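Local coordinates for cell wall surface anchor family protein (Streptococcus agalactiae serogroup V, PDB 3PF2), which forms the shaft of the type 1 pilus as its major pilin, here as a calcium-binding C-terminal fragment of two Ig-like domains, at residues Thr4-Lys8 and Pro38-Tyr44; Leu33-Ile37 and Ala118-Ala122; Asp43-Ile49 and Leu156-Pro162; Asp75-Ile80 and Lys92-Lys96. The contacts are given in a common frame with arbitrary orientation. Where two conformers were deposited one is given. Residue numbers count along the deposited sequence, not the author numbering.

Contact 1 of 4, residues Thr4-Lys8 and Pro38-Tyr44; sequences TDEPK and PANLGDY
Two irregular pieces of chain meet here, burying 219 Å² in all. T4-K8 is extended apart from a bend at D5. An ST turn starts it, with E6 N donating to T4 OG1 at 3.1 Å. K8 NZ reaches back to T4 O at 3.0 Å and E6 O at 2.9 Å. P38 CA lies 5.6 Å from D5 CA, and P38 CB packs 3.3 Å from D5 O. N40 leaves sideways, but with chi1 p its end nears D5, whose chi1 is also p. Two waters join them. One donates to D5 OD1 (2.5 Å) and N40 OD1 (2.6 Å) and accepts from Y44 OH (2.6 Å). The other donates to D5 OD2 and accepts from N40 N, both at 2.9 Å. Residues 41-43 make a 3-10 turn, with Y44 N bonded to L41 O at 2.9 Å. Y44, chi1 m, then points its ring at the first segment. P7 CD meets the ring edge, 3.6 Å from Y44 OH. This water-mediated loop packing joins the lead-in to strand 9-13 to the connection between strands 29-35 and 46-52. E6 OE1 is hydrogen-bonded to Y158 OH and salt-bridged to K169, P7 touches L156 and F47, and Y44 also touches F100 of helix 100-106.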
loop_
_atom_site.group_PDB
_atom_site.type_symbol
_atom_site.label_atom_id
_atom_site.label_comp_id
_atom_site.label_asym_id
_atom_site.label_seq_id
_atom_site.Cartn_x
_atom_site.Cartn_y
_atom_site.Cartn_z
ATOM N N THR A 4 3.721 -23.310 23.761
ATOM C CA THR A 4 2.270 -23.521 23.765
ATOM C C THR A 4 1.729 -23.658 22.348
ATOM O O THR A 4 2.447 -23.443 21.374
ATOM C CB THR A 4 1.495 -22.363 24.455
ATOM O OG1 THR A 4 1.550 -21.183 23.637
ATOM C CG2 THR A 4 2.055 -22.061 25.853
ATOM N N ASP A 5 0.450 -24.008 22.245
ATOM C CA ASP A 5 -0.255 -24.035 20.964
ATOM C C ASP A 5 -1.013 -22.724 20.742
ATOM O O ASP A 5 -1.826 -22.623 19.816
ATOM C CB ASP A 5 -1.250 -25.208 20.928
ATOM C CG ASP A 5 -2.218 -25.193 22.109
ATOM O OD1 ASP A 5 -2.314 -24.147 22.798
ATOM O OD2 ASP A 5 -2.882 -26.227 22.362
ATOM N N GLU A 6 -0.774 -21.741 21.614
ATOM C CA GLU A 6 -1.494 -20.470 21.567
ATOM C C GLU A 6 -1.090 -19.699 20.299
ATOM O O GLU A 6 -0.017 -19.949 19.754
ATOM C CB GLU A 6 -1.236 -19.669 22.845
ATOM C CG GLU A 6 -1.950 -20.265 24.077
ATOM C CD GLU A 6 -1.488 -19.672 25.401
ATOM O OE1 GLU A 6 -1.274 -18.444 25.483
ATOM O OE2 GLU A 6 -1.339 -20.447 26.378
ATOM N N PRO A 7 -1.953 -18.784 19.822
ATOM C CA PRO A 7 -1.715 -18.196 18.481
ATOM C C PRO A 7 -0.420 -17.384 18.293
ATOM O O PRO A 7 -0.072 -16.556 19.130
ATOM C CB PRO A 7 -2.922 -17.278 18.276
ATOM C CG PRO A 7 -3.994 -17.844 19.171
ATOM C CD PRO A 7 -3.247 -18.340 20.385
ATOM N N LYS A 8 0.283 -17.672 17.203
ATOM C CA LYS A 8 1.375 -16.823 16.723
ATOM C C LYS A 8 0.783 -16.051 15.558
ATOM O O LYS A 8 -0.036 -16.587 14.803
ATOM C CB LYS A 8 2.530 -17.686 16.227
ATOM C CG LYS A 8 3.411 -18.268 17.324
ATOM C CD LYS A 8 2.741 -19.465 17.967
ATOM C CE LYS A 8 3.573 -20.019 19.081
ATOM N NZ LYS A 8 2.685 -20.852 19.937
ATOM N N PRO A 38 -4.956 -23.188 17.077
ATOM C CA PRO A 38 -4.813 -24.452 17.810
ATOM C C PRO A 38 -5.979 -25.409 17.563
ATOM O O PRO A 38 -7.088 -24.962 17.251
ATOM C CB PRO A 38 -4.803 -23.998 19.270
ATOM C CG PRO A 38 -5.641 -22.770 19.275
ATOM C CD PRO A 38 -5.410 -22.089 17.945
ATOM N N ALA A 39 -5.735 -26.713 17.707
ATOM C CA ALA A 39 -6.811 -27.706 17.611
ATOM C C ALA A 39 -7.870 -27.534 18.707
ATOM O O ALA A 39 -9.048 -27.859 18.501
ATOM C CB ALA A 39 -6.244 -29.132 17.615
ATOM N N ASN A 40 -7.460 -27.009 19.861
ATOM C CA ASN A 40 -8.415 -26.673 20.931
ATOM C C ASN A 40 -9.086 -25.294 20.791
ATOM O O ASN A 40 -9.573 -24.710 21.773
ATOM C CB ASN A 40 -7.787 -26.866 22.324
ATOM C CG ASN A 40 -6.589 -25.945 22.579
ATOM O OD1 ASN A 40 -6.380 -24.944 21.892
ATOM N ND2 ASN A 40 -5.800 -26.292 23.586
ATOM N N LEU A 41 -9.131 -24.777 19.565
ATOM C CA LEU A 41 -9.841 -23.538 19.304
ATOM C C LEU A 41 -11.283 -23.563 19.854
ATOM O O LEU A 41 -11.812 -22.530 20.238
ATOM C CB LEU A 41 -9.850 -23.217 17.795
ATOM C CG LEU A 41 -10.483 -21.877 17.422
ATOM C CD1 LEU A 41 -9.701 -20.675 17.990
ATOM C CD2 LEU A 41 -10.647 -21.756 15.919
ATOM N N GLY A 42 -11.897 -24.749 19.895
ATOM C CA GLY A 42 -13.272 -24.891 20.386
ATOM C C GLY A 42 -13.487 -24.387 21.801
ATOM O O GLY A 42 -14.602 -23.993 22.159
ATOM N N ASP A 43 -12.412 -24.386 22.590
ATOM C CA ASP A 43 -12.428 -23.904 23.978
ATOM C C ASP A 43 -12.401 -22.383 24.112
ATOM O O ASP A 43 -12.717 -21.844 25.175
ATOM C CB ASP A 43 -11.213 -24.439 24.734
ATOM C CG ASP A 43 -11.268 -25.931 24.989
ATOM O OD1 ASP A 43 -12.353 -26.545 24.875
ATOM O OD2 ASP A 43 -10.195 -26.482 25.319
ATOM N N TYR A 44 -12.018 -21.678 23.046
ATOM C CA TYR A 44 -11.706 -20.256 23.165
ATOM C C TYR A 44 -12.943 -19.408 23.458
ATOM O O TYR A 44 -14.023 -19.674 22.916
ATOM C CB TYR A 44 -10.964 -19.760 21.904
ATOM C CG TYR A 44 -9.464 -20.053 21.905
ATOM C CD1 TYR A 44 -8.972 -21.340 22.165
ATOM C CD2 TYR A 44 -8.540 -19.040 21.616
ATOM C CE1 TYR A 44 -7.595 -21.608 22.153
ATOM C CE2 TYR A 44 -7.165 -19.291 21.606
ATOM C CZ TYR A 44 -6.700 -20.560 21.872
ATOM O OH TYR A 44 -5.355 -20.803 21.874
HETATM O O HOH W 1 -4.659 -23.192 22.770
HETATM O O HOH W 2 -4.696 -27.467 20.534
#

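Contact 2 of 4, residues Leu33-Ile37 and Ala118-Ala122; sequences LKSTI and ALDKA
L119 and K34, then T36, supply most of the 237 Å² buried here. K34 lies on strand 29-35, and the chain stays extended through T36. Segment 118-122 lies on helix 116-121, which packs here on an antiparallel five-strand sheet of the Ig-like domain. The nearest CA atoms, T36 and L119, are 7.2 Å apart, so side chains bridge the gap. L119 has chi1 t and chi2 p and points at the strand. L119 CD2 lies 4.1 Å from T36 N, 4.2 Å from T36 CG2 and 4.3 Å from S35 CA. L119 CD1 lies 4.1 Å from K34 CB. K34 NZ donates to L119 O at 2.8 Å. L119 O also accepts from A122 N at 3.1 Å. K34 NZ also forms a salt bridge with D12 and a hydrogen bond to D10. Both aspartates bind a calcium ion, about 4 Å from the K34 side chain. One lysine thus links strand, helix and calcium site, offsetting part of the negative charge there.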
loop_
_atom_site.group_PDB
_atom_site.type_symbol
_atom_site.label_atom_id
_atom_site.label_comp_id
_atom_site.label_asym_id
_atom_site.label_seq_id
_atom_site.Cartn_x
_atom_site.Cartn_y
_atom_site.Cartn_z
ATOM N N LEU A 33 -3.551 -10.713 7.117
ATOM C CA LEU A 33 -3.434 -10.904 8.563
ATOM C C LEU A 33 -3.430 -12.399 8.799
ATOM O O LEU A 33 -4.330 -13.113 8.334
ATOM C CB LEU A 33 -4.620 -10.266 9.290
ATOM C CG LEU A 33 -4.747 -8.740 9.470
ATOM C CD1 LEU A 33 -4.125 -7.904 8.359
ATOM C CD2 LEU A 33 -6.179 -8.283 9.803
ATOM N N LYS A 34 -2.428 -12.889 9.517
ATOM C CA LYS A 34 -2.206 -14.320 9.598
ATOM C C LYS A 34 -2.105 -14.748 11.045
ATOM O O LYS A 34 -1.428 -14.099 11.815
ATOM C CB LYS A 34 -0.904 -14.711 8.887
ATOM C CG LYS A 34 -0.823 -14.242 7.424
ATOM C CD LYS A 34 0.646 -14.004 6.997
ATOM C CE LYS A 34 1.478 -15.309 6.977
ATOM N NZ LYS A 34 2.900 -15.063 6.578
ATOM N N SER A 35 -2.745 -15.860 11.399
ATOM C CA SER A 35 -2.600 -16.417 12.747
ATOM C C SER A 35 -2.542 -17.919 12.676
ATOM O O SER A 35 -3.263 -18.532 11.902
ATOM C CB SER A 35 -3.804 -16.049 13.617
ATOM O OG SER A 35 -3.625 -16.543 14.939
ATOM N N THR A 36 -1.709 -18.523 13.506
ATOM C CA THR A 36 -1.842 -19.956 13.736
ATOM C C THR A 36 -3.137 -20.229 14.514
ATOM O O THR A 36 -3.653 -19.360 15.217
ATOM C CB THR A 36 -0.625 -20.563 14.477
ATOM O OG1 THR A 36 -0.516 -19.979 15.781
ATOM C CG2 THR A 36 0.657 -20.302 13.717
ATOM N N ILE A 37 -3.667 -21.432 14.338
ATOM C CA ILE A 37 -4.896 -21.846 15.008
ATOM C C ILE A 37 -4.600 -23.135 15.773
ATOM O O ILE A 37 -4.049 -24.067 15.204
ATOM C CB ILE A 37 -6.048 -22.072 13.982
ATOM C CG1 ILE A 37 -6.445 -20.771 13.274
ATOM C CG2 ILE A 37 -7.253 -22.717 14.651
ATOM C CD1 ILE A 37 -6.952 -19.632 14.185
ATOM N N ALA A 118 7.589 -20.677 10.568
ATOM C CA ALA A 118 6.802 -21.351 9.518
ATOM C C ALA A 118 5.667 -20.439 9.066
ATOM O O ALA A 118 5.386 -20.334 7.857
ATOM C CB ALA A 118 6.249 -22.706 10.004
ATOM N N LEU A 119 5.044 -19.757 10.024
ATOM C CA LEU A 119 3.955 -18.835 9.699
ATOM C C LEU A 119 4.490 -17.696 8.830
ATOM O O LEU A 119 3.911 -17.387 7.770
ATOM C CB LEU A 119 3.256 -18.312 10.961
ATOM C CG LEU A 119 2.060 -17.409 10.651
ATOM C CD1 LEU A 119 0.903 -18.181 9.973
ATOM C CD2 LEU A 119 1.581 -16.657 11.898
ATOM N N ASP A 120 5.623 -17.123 9.254
ATOM C CA ASP A 120 6.251 -15.990 8.565
ATOM C C ASP A 120 6.611 -16.351 7.128
ATOM O O ASP A 120 6.590 -15.486 6.236
ATOM C CB ASP A 120 7.555 -15.567 9.268
ATOM C CG ASP A 120 7.329 -14.933 10.626
ATOM O OD1 ASP A 120 6.182 -14.631 11.000
ATOM O OD2 ASP A 120 8.332 -14.708 11.331
ATOM N N LYS A 121 6.980 -17.616 6.917
ATOM C CA LYS A 121 7.497 -18.084 5.631
ATOM C C LYS A 121 6.413 -18.682 4.755
ATOM O O LYS A 121 6.698 -19.075 3.628
ATOM C CB LYS A 121 8.603 -19.126 5.833
ATOM C CG LYS A 121 10.028 -18.589 5.723
ATOM C CD LYS A 121 10.354 -17.692 6.880
ATOM C CE LYS A 121 11.800 -17.211 6.837
ATOM N NZ LYS A 121 12.128 -16.447 8.067
ATOM N N ALA A 122 5.185 -18.765 5.263
ATOM C CA ALA A 122 4.092 -19.426 4.528
ATOM C C ALA A 122 3.788 -18.705 3.214
ATOM O O ALA A 122 3.642 -17.485 3.190
ATOM C CB ALA A 122 2.828 -19.510 5.389
#

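Contact 3 of 4, residues Asp43-Ile49 and Leu156-Pro162; sequences DYEKFEI and LQYDHTP. With CA (calcium ion), chain C.
A calcium ion ties these segment ends together, binding E45 OE1 at 2.4 Å, D159 OD1 and OD2 at 2.4 and 2.6 Å, and T161 O and OG1 at 2.5 and 2.6 Å. D163, A165 and N167 complete the site. E45 OE2 accepts from K164 N. T161 N donates to D159 OD1 at 3.1 Å, an Asx turn. E45 N donates to D159 O at 2.8 Å. The strands run antiparallel, at 178° and 4.4 Å between axes. D159 N bonds K46 O at 2.9 Å. In the hydrogen-bonded pair E48-Q157, E48 N to Q157 O is 3.0 Å and Q157 N to E48 O 2.8 Å. F47-Y158 and I49-L156 are non-hydrogen-bonded pairs, with side chains on the buried face. There L156 CD1 sits 3.6 Å from the F47 ring centroid, a CH-pi contact, and 3.8 Å from I49 CG1. H160 CA lies over the Y44 ring, 3.5 Å from its centroid. Such neighbouring interior strands, bridged by calcium at one end, form part of this Ig-like β-sandwich.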
loop_
_atom_site.group_PDB
_atom_site.type_symbol
_atom_site.label_atom_id
_atom_site.label_comp_id
_atom_site.label_asym_id
_atom_site.label_seq_id
_atom_site.Cartn_x
_atom_site.Cartn_y
_atom_site.Cartn_z
ATOM N N ASP A 43 -12.412 -24.386 22.590
ATOM C CA ASP A 43 -12.428 -23.904 23.978
ATOM C C ASP A 43 -12.401 -22.383 24.112
ATOM O O ASP A 43 -12.717 -21.844 25.175
ATOM C CB ASP A 43 -11.213 -24.439 24.734
ATOM C CG ASP A 43 -11.268 -25.931 24.989
ATOM O OD1 ASP A 43 -12.353 -26.545 24.875
ATOM O OD2 ASP A 43 -10.195 -26.482 25.319
ATOM N N TYR A 44 -12.018 -21.678 23.046
ATOM C CA TYR A 44 -11.706 -20.256 23.165
ATOM C C TYR A 44 -12.943 -19.408 23.458
ATOM O O TYR A 44 -14.023 -19.674 22.916
ATOM C CB TYR A 44 -10.964 -19.760 21.904
ATOM C CG TYR A 44 -9.464 -20.053 21.905
ATOM C CD1 TYR A 44 -8.972 -21.340 22.165
ATOM C CD2 TYR A 44 -8.540 -19.040 21.616
ATOM C CE1 TYR A 44 -7.595 -21.608 22.153
ATOM C CE2 TYR A 44 -7.165 -19.291 21.606
ATOM C CZ TYR A 44 -6.700 -20.560 21.872
ATOM O OH TYR A 44 -5.355 -20.803 21.874
ATOM N N GLU A 45 -12.774 -18.400 24.315
ATOM C CA GLU A 45 -13.848 -17.491 24.716
ATOM C C GLU A 45 -13.751 -16.103 24.068
ATOM O O GLU A 45 -14.664 -15.278 24.217
ATOM C CB GLU A 45 -13.889 -17.374 26.253
ATOM C CG GLU A 45 -13.927 -18.732 26.962
ATOM C CD GLU A 45 -14.023 -18.612 28.476
ATOM O OE1 GLU A 45 -13.465 -17.646 29.034
ATOM O OE2 GLU A 45 -14.654 -19.496 29.114
ATOM N N LYS A 46 -12.645 -15.859 23.353
ATOM C CA LYS A 46 -12.436 -14.620 22.612
ATOM C C LYS A 46 -11.397 -14.861 21.521
ATOM O O LYS A 46 -10.430 -15.595 21.721
ATOM C CB LYS A 46 -11.937 -13.501 23.533
ATOM C CG LYS A 46 -12.009 -12.104 22.910
ATOM C CD LYS A 46 -11.253 -11.052 23.712
ATOM C CE LYS A 46 -11.880 -10.793 25.075
ATOM N NZ LYS A 46 -13.333 -10.439 25.019
ATOM N N PHE A 47 -11.616 -14.250 20.361
ATOM C CA PHE A 47 -10.622 -14.288 19.292
ATOM C C PHE A 47 -10.932 -13.062 18.445
ATOM O O PHE A 47 -11.735 -13.112 17.513
ATOM C CB PHE A 47 -10.740 -15.591 18.495
ATOM C CG PHE A 47 -9.532 -15.904 17.651
ATOM C CD1 PHE A 47 -8.596 -16.838 18.078
ATOM C CD2 PHE A 47 -9.352 -15.283 16.417
ATOM C CE1 PHE A 47 -7.477 -17.141 17.306
ATOM C CE2 PHE A 47 -8.239 -15.576 15.634
ATOM C CZ PHE A 47 -7.302 -16.510 16.079
ATOM N N GLU A 48 -10.304 -11.953 18.809
ATOM C CA GLU A 48 -10.614 -10.652 18.233
ATOM C C GLU A 48 -9.352 -10.011 17.688
ATOM O O GLU A 48 -8.342 -9.901 18.398
ATOM C CB GLU A 48 -11.223 -9.727 19.291
ATOM C CG GLU A 48 -12.615 -10.114 19.767
ATOM C CD GLU A 48 -13.128 -9.224 20.884
ATOM O OE1 GLU A 48 -12.425 -8.258 21.253
ATOM O OE2 GLU A 48 -14.242 -9.485 21.397
ATOM N N ILE A 49 -9.424 -9.577 16.433
ATOM C CA ILE A 49 -8.286 -8.949 15.771
ATOM C C ILE A 49 -8.547 -7.464 15.590
ATOM O O ILE A 49 -9.615 -7.076 15.137
ATOM C CB ILE A 49 -7.980 -9.667 14.441
ATOM C CG1 ILE A 49 -7.269 -10.997 14.747
ATOM C CG2 ILE A 49 -7.123 -8.771 13.509
ATOM C CD1 ILE A 49 -7.079 -11.923 13.581
ATOM N N LEU A 156 -3.971 -9.571 17.997
ATOM C CA LEU A 156 -4.997 -10.551 18.331
ATOM C C LEU A 156 -5.137 -10.583 19.848
ATOM O O LEU A 156 -4.143 -10.656 20.555
ATOM C CB LEU A 156 -4.602 -11.934 17.808
ATOM C CG LEU A 156 -5.392 -13.141 18.325
ATOM C CD1 LEU A 156 -6.850 -13.071 17.861
ATOM C CD2 LEU A 156 -4.759 -14.446 17.876
ATOM N N GLN A 157 -6.373 -10.484 20.333
ATOM C CA GLN A 157 -6.669 -10.733 21.748
ATOM C C GLN A 157 -7.405 -12.054 21.760
ATOM O O GLN A 157 -8.474 -12.182 21.166
ATOM C CB GLN A 157 -7.553 -9.626 22.339
ATOM C CG GLN A 157 -6.825 -8.312 22.660
ATOM C CD GLN A 157 -5.933 -8.399 23.902
ATOM O OE1 GLN A 157 -6.260 -9.092 24.872
ATOM N NE2 GLN A 157 -4.807 -7.691 23.878
ATOM N N TYR A 158 -6.810 -13.056 22.389
ATOM C CA TYR A 158 -7.418 -14.387 22.417
ATOM C C TYR A 158 -7.605 -14.855 23.856
ATOM O O TYR A 158 -6.788 -14.534 24.736
ATOM C CB TYR A 158 -6.560 -15.380 21.636
ATOM C CG TYR A 158 -5.213 -15.668 22.263
ATOM C CD1 TYR A 158 -5.058 -16.705 23.200
ATOM C CD2 TYR A 158 -4.087 -14.902 21.923
ATOM C CE1 TYR A 158 -3.822 -16.972 23.787
ATOM C CE2 TYR A 158 -2.838 -15.172 22.503
ATOM C CZ TYR A 158 -2.726 -16.204 23.425
ATOM O OH TYR A 158 -1.520 -16.474 23.989
ATOM N N ASP A 159 -8.691 -15.588 24.099
ATOM C CA ASP A 159 -8.944 -16.181 25.406
ATOM C C ASP A 159 -9.032 -17.688 25.202
ATOM O O ASP A 159 -10.053 -18.201 24.700
ATOM C CB ASP A 159 -10.234 -15.604 26.034
ATOM C CG ASP A 159 -10.489 -16.114 27.461
ATOM O OD1 ASP A 159 -10.005 -17.196 27.801
ATOM O OD2 ASP A 159 -11.205 -15.422 28.212
ATOM N N HIS A 160 -7.948 -18.371 25.576
ATOM C CA HIS A 160 -7.775 -19.812 25.392
ATOM C C HIS A 160 -8.308 -20.657 26.547
ATOM O O HIS A 160 -8.281 -21.893 26.476
ATOM C CB HIS A 160 -6.294 -20.164 25.131
ATOM C CG HIS A 160 -5.433 -20.243 26.359
ATOM N ND1 HIS A 160 -5.107 -21.438 26.958
ATOM C CD2 HIS A 160 -4.783 -19.284 27.060
ATOM C CE1 HIS A 160 -4.323 -21.214 27.999
ATOM N NE2 HIS A 160 -4.120 -19.914 28.089
ATOM N N THR A 161 -8.762 -19.996 27.608
ATOM C CA THR A 161 -9.223 -20.721 28.802
ATOM C C THR A 161 -10.749 -20.827 28.902
ATOM O O THR A 161 -11.423 -19.818 29.032
ATOM C CB THR A 161 -8.651 -20.108 30.098
ATOM O OG1 THR A 161 -8.937 -18.704 30.141
ATOM C CG2 THR A 161 -7.151 -20.334 30.167
ATOM N N PRO A 162 -11.291 -22.063 28.862
ATOM C CA PRO A 162 -12.737 -22.252 28.982
ATOM C C PRO A 162 -13.167 -22.179 30.456
ATOM O O PRO A 162 -13.794 -23.104 30.969
ATOM C CB PRO A 162 -12.958 -23.656 28.406
ATOM C CG PRO A 162 -11.683 -24.391 28.681
ATOM C CD PRO A 162 -10.569 -23.337 28.713
HETATM CA CA CA C . -11.193 -17.432 29.822
#

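Contact 4 of 4, residues Asp75-Ile80 and Lys92-Lys96; sequences DEHYTI and KITFK
A β-hairpin brings these antiparallel strands together, 4.6 Å between axes and at 163°, with 445 Å² buried. T79 and T94 are the hydrogen-bonded pair: T79 N to T94 O is 2.8 Å and T94 N to T79 O is 2.9 Å. Y78-F95 and I80-I93 flank it as non-hydrogen-bonded pairs. Past F95, K96 N donates to H77 O at 3.0 Å. On the inner face Y78 CB lies over the face of the F95 ring, 4.1 Å from the centroid, a CH-pi contact. With chi1 p the Y78 ring itself leads away. The two rings lie obliquely, centroids 5.8 Å apart. I93 CG2 fits close to the Y78 ring, 4.2 Å from Y78 CD1, and I80 CG1 is 4.2 Å from I93 CG1. On the other face the long K96 side chain, chi1 m and then t, fills the groove between T79 and the E76 carbonyl. K96 CD is 3.5 Å from E76 O and K96 CE 3.7 Å from T79 CG2. At its tip K96 NZ makes a weak hydrogen bond to D75 O at 3.3 Å. F95 meets F47 edge-to-face, while Y78 packs on I65. This is the edge hairpin of a five-strand antiparallel sheet in an Ig-like β-sandwich.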
loop_
_atom_site.group_PDB
_atom_site.type_symbol
_atom_site.label_atom_id
_atom_site.label_comp_id
_atom_site.label_asym_id
_atom_site.label_seq_id
_atom_site.Cartn_x
_atom_site.Cartn_y
_atom_site.Cartn_z
ATOM N N ASP A 75 -20.659 -12.772 9.179
ATOM C CA ASP A 75 -21.886 -12.818 9.982
ATOM C C ASP A 75 -22.345 -14.215 10.406
ATOM O O ASP A 75 -23.276 -14.346 11.201
ATOM C CB ASP A 75 -23.003 -11.974 9.354
ATOM C CG ASP A 75 -22.664 -10.483 9.327
ATOM O OD1 ASP A 75 -22.201 -9.928 10.354
ATOM O OD2 ASP A 75 -22.863 -9.851 8.267
ATOM N N GLU A 76 -21.696 -15.255 9.889
ATOM C CA GLU A 76 -21.889 -16.613 10.400
ATOM C C GLU A 76 -20.796 -16.939 11.434
ATOM O O GLU A 76 -21.093 -17.266 12.595
ATOM C CB GLU A 76 -21.901 -17.636 9.257
ATOM C CG GLU A 76 -22.011 -19.106 9.705
ATOM C CD GLU A 76 -22.028 -20.098 8.548
ATOM O OE1 GLU A 76 -21.914 -19.666 7.378
ATOM O OE2 GLU A 76 -22.151 -21.320 8.806
ATOM N N HIS A 77 -19.535 -16.828 11.008
ATOM C CA HIS A 77 -18.392 -17.179 11.863
ATOM C C HIS A 77 -17.713 -15.972 12.513
ATOM O O HIS A 77 -16.993 -16.125 13.508
ATOM C CB HIS A 77 -17.347 -17.961 11.069
ATOM C CG HIS A 77 -17.880 -19.179 10.377
ATOM N ND1 HIS A 77 -18.276 -20.311 11.056
ATOM C CD2 HIS A 77 -18.056 -19.451 9.063
ATOM C CE1 HIS A 77 -18.687 -21.222 10.191
ATOM N NE2 HIS A 77 -18.557 -20.726 8.974
ATOM N N TYR A 78 -17.942 -14.784 11.955
ATOM C CA TYR A 78 -17.237 -13.574 12.384
ATOM C C TYR A 78 -17.996 -12.307 12.006
ATOM O O TYR A 78 -18.859 -12.338 11.128
ATOM C CB TYR A 78 -15.819 -13.538 11.775
ATOM C CG TYR A 78 -15.771 -13.371 10.256
ATOM C CD1 TYR A 78 -15.827 -12.100 9.683
ATOM C CD2 TYR A 78 -15.652 -14.469 9.406
ATOM C CE1 TYR A 78 -15.788 -11.922 8.317
ATOM C CE2 TYR A 78 -15.598 -14.295 7.998
ATOM C CZ TYR A 78 -15.672 -13.015 7.478
ATOM O OH TYR A 78 -15.628 -12.795 6.111
ATOM N N THR A 79 -17.659 -11.197 12.657
ATOM C CA THR A 79 -18.194 -9.880 12.312
ATOM C C THR A 79 -17.081 -8.860 12.082
ATOM O O THR A 79 -15.974 -8.982 12.618
ATOM C CB THR A 79 -19.162 -9.322 13.394
ATOM O OG1 THR A 79 -18.420 -8.929 14.552
ATOM C CG2 THR A 79 -20.208 -10.365 13.783
ATOM N N ILE A 80 -17.394 -7.843 11.295
ATOM C CA ILE A 80 -16.450 -6.801 10.952
ATOM C C ILE A 80 -16.920 -5.445 11.479
ATOM O O ILE A 80 -18.096 -5.088 11.343
ATOM C CB ILE A 80 -16.279 -6.746 9.414
ATOM C CG1 ILE A 80 -15.455 -7.947 8.933
ATOM C CG2 ILE A 80 -15.677 -5.409 8.963
ATOM C CD1 ILE A 80 -15.667 -8.278 7.456
ATOM N N LYS A 92 -11.714 -3.884 13.220
ATOM C CA LYS A 92 -11.815 -4.951 14.209
ATOM C C LYS A 92 -12.581 -6.109 13.613
ATOM O O LYS A 92 -13.656 -5.903 13.049
ATOM C CB LYS A 92 -12.511 -4.450 15.467
ATOM C CG LYS A 92 -12.459 -5.437 16.628
ATOM C CD LYS A 92 -13.442 -5.023 17.715
ATOM C CE LYS A 92 -12.973 -3.812 18.496
ATOM N NZ LYS A 92 -14.081 -3.367 19.404
ATOM N N ILE A 93 -12.014 -7.311 13.701
ATOM C CA ILE A 93 -12.667 -8.532 13.234
ATOM C C ILE A 93 -12.866 -9.466 14.423
ATOM O O ILE A 93 -11.907 -9.914 15.049
ATOM C CB ILE A 93 -11.878 -9.240 12.109
ATOM C CG1 ILE A 93 -11.743 -8.309 10.894
ATOM C CG2 ILE A 93 -12.535 -10.586 11.732
ATOM C CD1 ILE A 93 -10.758 -8.797 9.880
ATOM N N THR A 94 -14.128 -9.750 14.724
ATOM C CA THR A 94 -14.480 -10.520 15.910
ATOM C C THR A 94 -15.011 -11.880 15.498
ATOM O O THR A 94 -16.038 -11.982 14.816
ATOM C CB THR A 94 -15.537 -9.768 16.757
ATOM O OG1 THR A 94 -15.070 -8.448 17.046
ATOM C CG2 THR A 94 -15.837 -10.511 18.058
ATOM N N PHE A 95 -14.287 -12.923 15.885
ATOM C CA PHE A 95 -14.721 -14.280 15.636
ATOM C C PHE A 95 -15.677 -14.666 16.751
ATOM O O PHE A 95 -15.424 -14.369 17.920
ATOM C CB PHE A 95 -13.519 -15.222 15.468
ATOM C CG PHE A 95 -12.740 -14.953 14.202
ATOM C CD1 PHE A 95 -11.833 -13.888 14.136
ATOM C CD2 PHE A 95 -12.937 -15.742 13.066
ATOM C CE1 PHE A 95 -11.125 -13.611 12.956
ATOM C CE2 PHE A 95 -12.230 -15.475 11.873
ATOM C CZ PHE A 95 -11.326 -14.403 11.824
ATOM N N LYS A 96 -16.810 -15.255 16.371
ATOM C CA LYS A 96 -17.930 -15.435 17.300
ATOM C C LYS A 96 -17.637 -16.557 18.282
ATOM O O LYS A 96 -17.458 -17.697 17.868
ATOM C CB LYS A 96 -19.213 -15.762 16.528
ATOM C CG LYS A 96 -19.694 -14.678 15.586
ATOM C CD LYS A 96 -21.163 -14.895 15.227
ATOM C CE LYS A 96 -21.696 -13.721 14.424
ATOM N NZ LYS A 96 -23.182 -13.638 14.467
#

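Overall arrangement
All four contacts lie in the N-terminal Ig-like half of the fragment. Contacts 3 and 4 belong to one sheet. I49 O accepts from I93 N at 2.8 Å and F47 O from F95 N at 3.0 Å. Segment 33-37 of contact 2, on or just after strand 29-35 of the other sheet, faces them; I37 CD1 meets F47 CZ at 3.7 Å. Contact 1 joins both: K8 N to T36 OG1 is 2.8 Å, and E6 OE1 to Y158 OH is 2.5 Å. It shares D43 and Y44 with contact 3. Contact 3 holds one calcium; contact 2 lies beside the other. Contact 4 touches neither: between side chains, I93 is about 10 Å from K11 and T94 about 11 Å from E45.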